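Local atomic coordinates of cytosolic IMP-GMP specific 5'-nucleotidase (Legionella pneumophila subsp. pneumophila, PDB entry 4OHF), a protein that probably hydrolyses purine nucleoside 5'-monophosphates such as IMP and GMP, using a magnesium ion held in a HAD-type active site. Residues B[2-7]-B[437-442]; B[319-324]-B[427-432]. All blocks are in the same frame, centred on the assembly; numbering follows the deposited sequence.

Interaction 1 (B[2-7]-B[437-442])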
loop_
_atom_site.group_PDB
_atom_site.type_symbol
_atom_site.label_atom_id
_atom_site.label_comp_id
_atom_site.label_asym_id
_atom_site.label_seq_id
_atom_site.Cartn_x
_atom_site.Cartn_y
_atom_site.Cartn_z
ATOM N N ASP B 2 -33.259 -36.440 2.692
ATOM C CA ASP B 2 -32.674 -35.072 2.509
ATOM C C ASP B 2 -33.057 -34.146 3.682
ATOM O O ASP B 2 -34.176 -33.624 3.752
ATOM C CB ASP B 2 -33.147 -34.476 1.161
ATOM C CG ASP B 2 -32.308 -33.261 0.696
ATOM O OD1 ASP B 2 -32.500 -32.818 -0.463
ATOM O OD2 ASP B 2 -31.466 -32.739 1.470
ATOM N N THR B 3 -32.111 -33.956 4.597
ATOM C CA THR B 3 -32.287 -33.099 5.769
ATOM C C THR B 3 -32.436 -31.599 5.454
ATOM O O THR B 3 -33.067 -30.874 6.221
ATOM C CB THR B 3 -31.095 -33.251 6.719
ATOM O OG1 THR B 3 -29.907 -32.815 6.050
ATOM C CG2 THR B 3 -30.922 -34.701 7.121
ATOM N N HIS B 4 -31.840 -31.138 4.352
ATOM C CA HIS B 4 -31.917 -29.730 3.956
ATOM C C HIS B 4 -31.456 -28.784 5.076
ATOM O O HIS B 4 -32.116 -27.795 5.379
ATOM C CB HIS B 4 -33.352 -29.365 3.547
ATOM C CG HIS B 4 -33.747 -29.835 2.177
ATOM N ND1 HIS B 4 -33.107 -29.414 1.028
ATOM C CD2 HIS B 4 -34.753 -30.648 1.769
ATOM C CE1 HIS B 4 -33.701 -29.945 -0.027
ATOM N NE2 HIS B 4 -34.702 -30.697 0.394
ATOM N N LYS B 5 -30.311 -29.080 5.674
ATOM C CA LYS B 5 -29.782 -28.273 6.763
ATOM C C LYS B 5 -29.161 -26.959 6.327
ATOM O O LYS B 5 -28.484 -26.883 5.309
ATOM C CB LYS B 5 -28.734 -29.064 7.534
ATOM C CG LYS B 5 -29.194 -30.444 7.922
ATOM C CD LYS B 5 -28.708 -30.834 9.313
ATOM C CE LYS B 5 -29.396 -29.999 10.371
ATOM N NZ LYS B 5 -30.871 -30.076 10.180
ATOM N N VAL B 6 -29.404 -25.920 7.116
ATOM C CA VAL B 6 -28.843 -24.605 6.855
ATOM C C VAL B 6 -27.979 -24.252 8.059
ATOM O O VAL B 6 -28.451 -24.217 9.182
ATOM C CB VAL B 6 -29.948 -23.544 6.659
ATOM C CG1 VAL B 6 -29.345 -22.146 6.681
ATOM C CG2 VAL B 6 -30.657 -23.787 5.334
ATOM N N PHE B 7 -26.700 -24.009 7.816
ATOM C CA PHE B 7 -25.768 -23.680 8.875
ATOM C C PHE B 7 -25.703 -22.184 9.052
ATOM O O PHE B 7 -25.637 -21.447 8.074
ATOM C CB PHE B 7 -24.423 -24.278 8.521
ATOM C CG PHE B 7 -24.532 -25.718 8.143
ATOM C CD1 PHE B 7 -24.945 -26.663 9.081
ATOM C CD2 PHE B 7 -24.324 -26.124 6.829
ATOM C CE1 PHE B 7 -25.154 -27.991 8.708
ATOM C CE2 PHE B 7 -24.530 -27.446 6.447
ATOM C CZ PHE B 7 -24.947 -28.385 7.385
ATOM N N LEU B 437 -32.083 -24.027 1.568
ATOM C CA LEU B 437 -32.626 -22.800 2.118
ATOM C C LEU B 437 -34.101 -22.616 1.752
ATOM O O LEU B 437 -34.931 -22.366 2.627
ATOM C CB LEU B 437 -31.823 -21.592 1.632
ATOM C CG LEU B 437 -32.412 -20.232 2.012
ATOM C CD1 LEU B 437 -32.474 -20.111 3.524
ATOM C CD2 LEU B 437 -31.571 -19.121 1.415
ATOM N N LEU B 438 -34.436 -22.755 0.472
ATOM C CA LEU B 438 -35.813 -22.529 0.039
ATOM C C LEU B 438 -36.838 -23.474 0.644
ATOM O O LEU B 438 -38.038 -23.272 0.492
ATOM C CB LEU B 438 -35.903 -22.568 -1.487
ATOM C CG LEU B 438 -35.014 -21.569 -2.231
ATOM C CD1 LEU B 438 -35.149 -21.792 -3.724
ATOM C CD2 LEU B 438 -35.401 -20.154 -1.866
ATOM N N GLU B 439 -36.365 -24.497 1.342
ATOM C CA GLU B 439 -37.248 -25.475 1.964
ATOM C C GLU B 439 -37.612 -25.009 3.381
ATOM O O GLU B 439 -38.455 -25.592 4.053
ATOM C CB GLU B 439 -36.536 -26.825 2.035
ATOM C CG GLU B 439 -37.435 -28.000 1.776
ATOM C CD GLU B 439 -37.783 -28.125 0.310
ATOM O OE1 GLU B 439 -36.957 -28.675 -0.453
ATOM O OE2 GLU B 439 -38.876 -27.661 -0.083
ATOM N N HIS B 440 -36.923 -23.973 3.839
ATOM C CA HIS B 440 -37.173 -23.389 5.147
ATOM C C HIS B 440 -38.260 -22.339 5.011
ATOM O O HIS B 440 -38.659 -21.963 3.908
ATOM C CB HIS B 440 -35.909 -22.729 5.691
ATOM C CG HIS B 440 -34.896 -23.701 6.197
ATOM N ND1 HIS B 440 -34.260 -24.608 5.379
ATOM C CD2 HIS B 440 -34.424 -23.927 7.447
ATOM C CE1 HIS B 440 -33.440 -25.351 6.103
ATOM N NE2 HIS B 440 -33.520 -24.958 7.362
ATOM N N SER B 441 -38.729 -21.857 6.148
ATOM C CA SER B 441 -39.767 -20.837 6.173
ATOM C C SER B 441 -39.204 -19.493 5.732
ATOM O O SER B 441 -38.200 -19.031 6.264
ATOM C CB SER B 441 -40.320 -20.708 7.588
ATOM O OG SER B 441 -41.164 -19.581 7.693
ATOM N N PRO B 442 -39.837 -18.848 4.750
ATOM C CA PRO B 442 -39.319 -17.552 4.318
ATOM C C PRO B 442 -39.441 -16.487 5.408
ATOM O O PRO B 442 -39.294 -15.304 5.131
ATOM C CB PRO B 442 -40.166 -17.233 3.088
ATOM C CG PRO B 442 -41.439 -17.956 3.360
ATOM C CD PRO B 442 -40.976 -19.265 3.917
#
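The imidazole of His4 has Glu439 on one face and Asp2 on the other. Glu439 CG stands 3.7 Å above the ring plane, displaced toward the rim, in a CH-pi contact, CG lying 4.1 Å from the centroid of the His4 ring and 24° off its normal. On the opposite face, also near the rim, Asp2 OD1 lies 3.0 Å above the plane. The Glu439 chain bends at chi2 (74°), which carries CD over the same side of the ring. Glu439 OE1 then comes 3.1 Å from His4 NE2, but it approaches from above the face, with ring and carboxylate planes 64° apart, and the angle is too poor for a hydrogen bond. The polar anchor of His4 is instead ND1, bonded to Asp436 OD2. Val6 CG2 meets the His440 ring from over one face, 3.3 Å from CE1. This branch, anti to the carbonyl carbon, is the one turned to the other segment, and it reaches Leu437 CA at 3.9 Å as well. ND1 of His440 is bonded to Asp436 O, so both imidazoles are tied to the same residue of helix 434-438. Thr363 and Ile366 of the second subunit pack on His4 and Glu439. With no hydrogen bond between the two segments, contact depends on ring faces and apolar carbons; with carboxylates over both faces and Asp436 at ND1, a positive charge on His4 would probably be stabilised.

Interaction 2 (B[319-324]-B[427-432]). With PO4 (phosphate ion), chain I.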
loop_
_atom_site.group_PDB
_atom_site.type_symbol
_atom_site.label_atom_id
_atom_site.label_comp_id
_atom_site.label_asym_id
_atom_site.label_seq_id
_atom_site.Cartn_x
_atom_site.Cartn_y
_atom_site.Cartn_z
ATOM N N ARG B 319 -26.853 -8.461 2.700
ATOM C CA ARG B 319 -26.575 -9.667 3.454
ATOM C C ARG B 319 -26.095 -10.691 2.426
ATOM O O ARG B 319 -26.680 -10.823 1.346
ATOM C CB ARG B 319 -27.838 -10.166 4.156
ATOM C CG ARG B 319 -28.457 -9.132 5.091
ATOM C CD ARG B 319 -27.421 -8.542 6.015
ATOM N NE ARG B 319 -26.802 -9.571 6.842
ATOM C CZ ARG B 319 -27.396 -10.170 7.868
ATOM N NH1 ARG B 319 -28.637 -9.833 8.197
ATOM N NH2 ARG B 319 -26.755 -11.118 8.552
ATOM N N THR B 320 -25.017 -11.400 2.740
ATOM C CA THR B 320 -24.499 -12.410 1.825
ATOM C C THR B 320 -24.572 -13.827 2.408
ATOM O O THR B 320 -24.207 -14.066 3.558
ATOM C CB THR B 320 -23.046 -12.105 1.426
ATOM O OG1 THR B 320 -22.256 -11.953 2.604
ATOM C CG2 THR B 320 -22.966 -10.831 0.623
ATOM N N ALA B 321 -25.063 -14.760 1.602
ATOM C CA ALA B 321 -25.175 -16.152 2.007
ATOM C C ALA B 321 -24.389 -16.978 0.999
ATOM O O ALA B 321 -24.068 -16.517 -0.088
ATOM C CB ALA B 321 -26.626 -16.580 2.022
ATOM N N LEU B 322 -24.094 -18.211 1.346
ATOM C CA LEU B 322 -23.307 -19.040 0.461
ATOM C C LEU B 322 -23.810 -20.480 0.321
ATOM O O LEU B 322 -24.392 -21.064 1.239
ATOM C CB LEU B 322 -21.883 -19.050 0.985
ATOM C CG LEU B 322 -20.762 -19.444 0.054
ATOM C CD1 LEU B 322 -20.618 -18.388 -1.010
ATOM C CD2 LEU B 322 -19.469 -19.580 0.869
ATOM N N VAL B 323 -23.597 -21.033 -0.861
ATOM C CA VAL B 323 -23.949 -22.409 -1.148
ATOM C C VAL B 323 -22.589 -23.083 -1.366
ATOM O O VAL B 323 -21.795 -22.626 -2.191
ATOM C CB VAL B 323 -24.807 -22.500 -2.424
ATOM C CG1 VAL B 323 -24.609 -23.830 -3.084
ATOM C CG2 VAL B 323 -26.268 -22.321 -2.079
ATOM N N VAL B 324 -22.295 -24.126 -0.596
ATOM C CA VAL B 324 -21.031 -24.847 -0.742
ATOM C C VAL B 324 -21.316 -26.293 -1.150
ATOM O O VAL B 324 -21.548 -27.161 -0.310
ATOM C CB VAL B 324 -20.232 -24.830 0.562
ATOM C CG1 VAL B 324 -18.868 -25.445 0.349
ATOM C CG2 VAL B 324 -20.094 -23.408 1.054
ATOM N N ALA B 427 -20.217 -15.577 4.660
ATOM C CA ALA B 427 -21.596 -16.044 4.713
ATOM C C ALA B 427 -22.247 -16.006 6.070
ATOM O O ALA B 427 -21.708 -16.552 7.027
ATOM C CB ALA B 427 -21.687 -17.476 4.165
ATOM N N CYS B 428 -23.423 -15.385 6.150
ATOM C CA CYS B 428 -24.134 -15.345 7.417
ATOM C C CYS B 428 -24.712 -16.746 7.594
ATOM O O CYS B 428 -24.847 -17.237 8.707
ATOM C CB CYS B 428 -25.218 -14.253 7.409
ATOM S SG CYS B 428 -26.414 -14.293 6.064
ATOM N N ILE B 429 -25.022 -17.393 6.473
ATOM C CA ILE B 429 -25.531 -18.767 6.477
ATOM C C ILE B 429 -25.044 -19.448 5.207
ATOM O O ILE B 429 -24.755 -18.785 4.200
ATOM C CB ILE B 429 -27.090 -18.850 6.497
ATOM C CG1 ILE B 429 -27.663 -18.355 5.173
ATOM C CG2 ILE B 429 -27.640 -18.038 7.638
ATOM C CD1 ILE B 429 -29.119 -18.593 5.019
ATOM N N TYR B 430 -24.922 -20.769 5.267
ATOM C CA TYR B 430 -24.493 -21.544 4.121
ATOM C C TYR B 430 -25.148 -22.920 4.149
ATOM O O TYR B 430 -25.546 -23.411 5.193
ATOM C CB TYR B 430 -22.972 -21.652 4.067
ATOM C CG TYR B 430 -22.318 -22.283 5.266
ATOM C CD1 TYR B 430 -22.121 -21.555 6.429
ATOM C CD2 TYR B 430 -21.860 -23.610 5.223
ATOM C CE1 TYR B 430 -21.488 -22.115 7.527
ATOM C CE2 TYR B 430 -21.223 -24.179 6.307
ATOM C CZ TYR B 430 -21.040 -23.424 7.459
ATOM O OH TYR B 430 -20.426 -23.973 8.559
ATOM N N MET B 431 -25.294 -23.522 2.978
ATOM C CA MET B 431 -25.944 -24.813 2.857
ATOM C C MET B 431 -25.332 -25.521 1.659
ATOM O O MET B 431 -24.645 -24.901 0.860
ATOM C CB MET B 431 -27.449 -24.611 2.646
ATOM C CG MET B 431 -27.855 -23.633 1.495
ATOM S SD MET B 431 -27.902 -21.819 1.868
ATOM C CE MET B 431 -28.205 -21.870 3.512
ATOM N N GLU B 432 -25.561 -26.818 1.528
ATOM C CA GLU B 432 -24.998 -27.518 0.392
ATOM C C GLU B 432 -25.632 -27.052 -0.915
ATOM O O GLU B 432 -24.959 -27.010 -1.942
ATOM C CB GLU B 432 -25.178 -29.018 0.547
ATOM C CG GLU B 432 -24.963 -29.777 -0.744
ATOM C CD GLU B 432 -25.428 -31.213 -0.647
ATOM O OE1 GLU B 432 -26.407 -31.464 0.093
ATOM O OE2 GLU B 432 -24.832 -32.080 -1.319
HETATM P P PO4 I . -23.574 -10.910 6.491
HETATM O O1 PO4 I . -24.725 -10.998 5.559
HETATM O O2 PO4 I . -22.605 -11.991 6.185
HETATM O O3 PO4 I . -24.055 -11.058 7.886
HETATM O O4 PO4 I . -22.906 -9.595 6.342
#
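Strands 319-323 and 429-431 run parallel, their axes 4.8 Å apart at closest approach and 18° from alignment. Leu322 faces Tyr430 and uses both of its backbone polar groups: its N donates to Ile429 O, and its O accepts from Met431 N. Val324 N continues the ladder to Met431 O. At the start the pattern shifts by one residue, because Thr320 O accepts from Cys428 N (3.0 Å, 168° at the hydrogen) and not from Ile429 N; Ala427 has just left helix 418-426. On one side of the sheet Leu322 CB packs against Ala427 CB at 3.6 Å, with Tyr430 CB beside them. On the other side Val323 and Met431 cross at about a right angle, valine CG2 4.1 Å from methionine CG, and Ala321 CB touches Ile429 CG1. The Arg319 chain bends at chi2 and again at chi3 (-60°), which brings NE round to a phosphate, probably from the crystallisation liquor, that lies at the guanidinium edge. NE donates to PO4 O1 at 2.8 Å, and NH2 to PO4 O3 at 2.8 Å and to Ile11 O. Cys428 CB, 3.7 Å from Arg319 NH2, also borders the ion. Thr320 N grips O1 a second time, while Lys313 and Arg10 of the same chain and Tyr113 of the second subunit also bind. On its other edge strand 319-323 pairs with strand 298-302, followed by Asp303, a magnesium ligand whose side chain is about 5 Å from that of Val323. Strand 319-323 is the edge strand of the Rossmann-like HAD core, which strand 429-431 extends in parallel.

Overall arrangement
Strand 429-431 connects the two contacts: it pairs with strand 319-323 in interaction 2, and on its other edge Phe7 N probably bonds to Tyr430 O, bringing in segment 2-7. Val6 CG1 packs 3.4 Å from Met431 CE where they meet. Interaction 2 is nested within the chain loop closed by interaction 1 and sits nearer the chain centre, about 10 Å against 19 Å. Both are buried, but part of the cover over interaction 1 comes from the second subunit, whereas no other protein chain touches interaction 2. The chemistry differs accordingly: a backbone ladder with apolar faces inside the sheet, against histidines, carboxylates and a valine where segment 2-7 meets the end of helix 434-438 and the turn that follows.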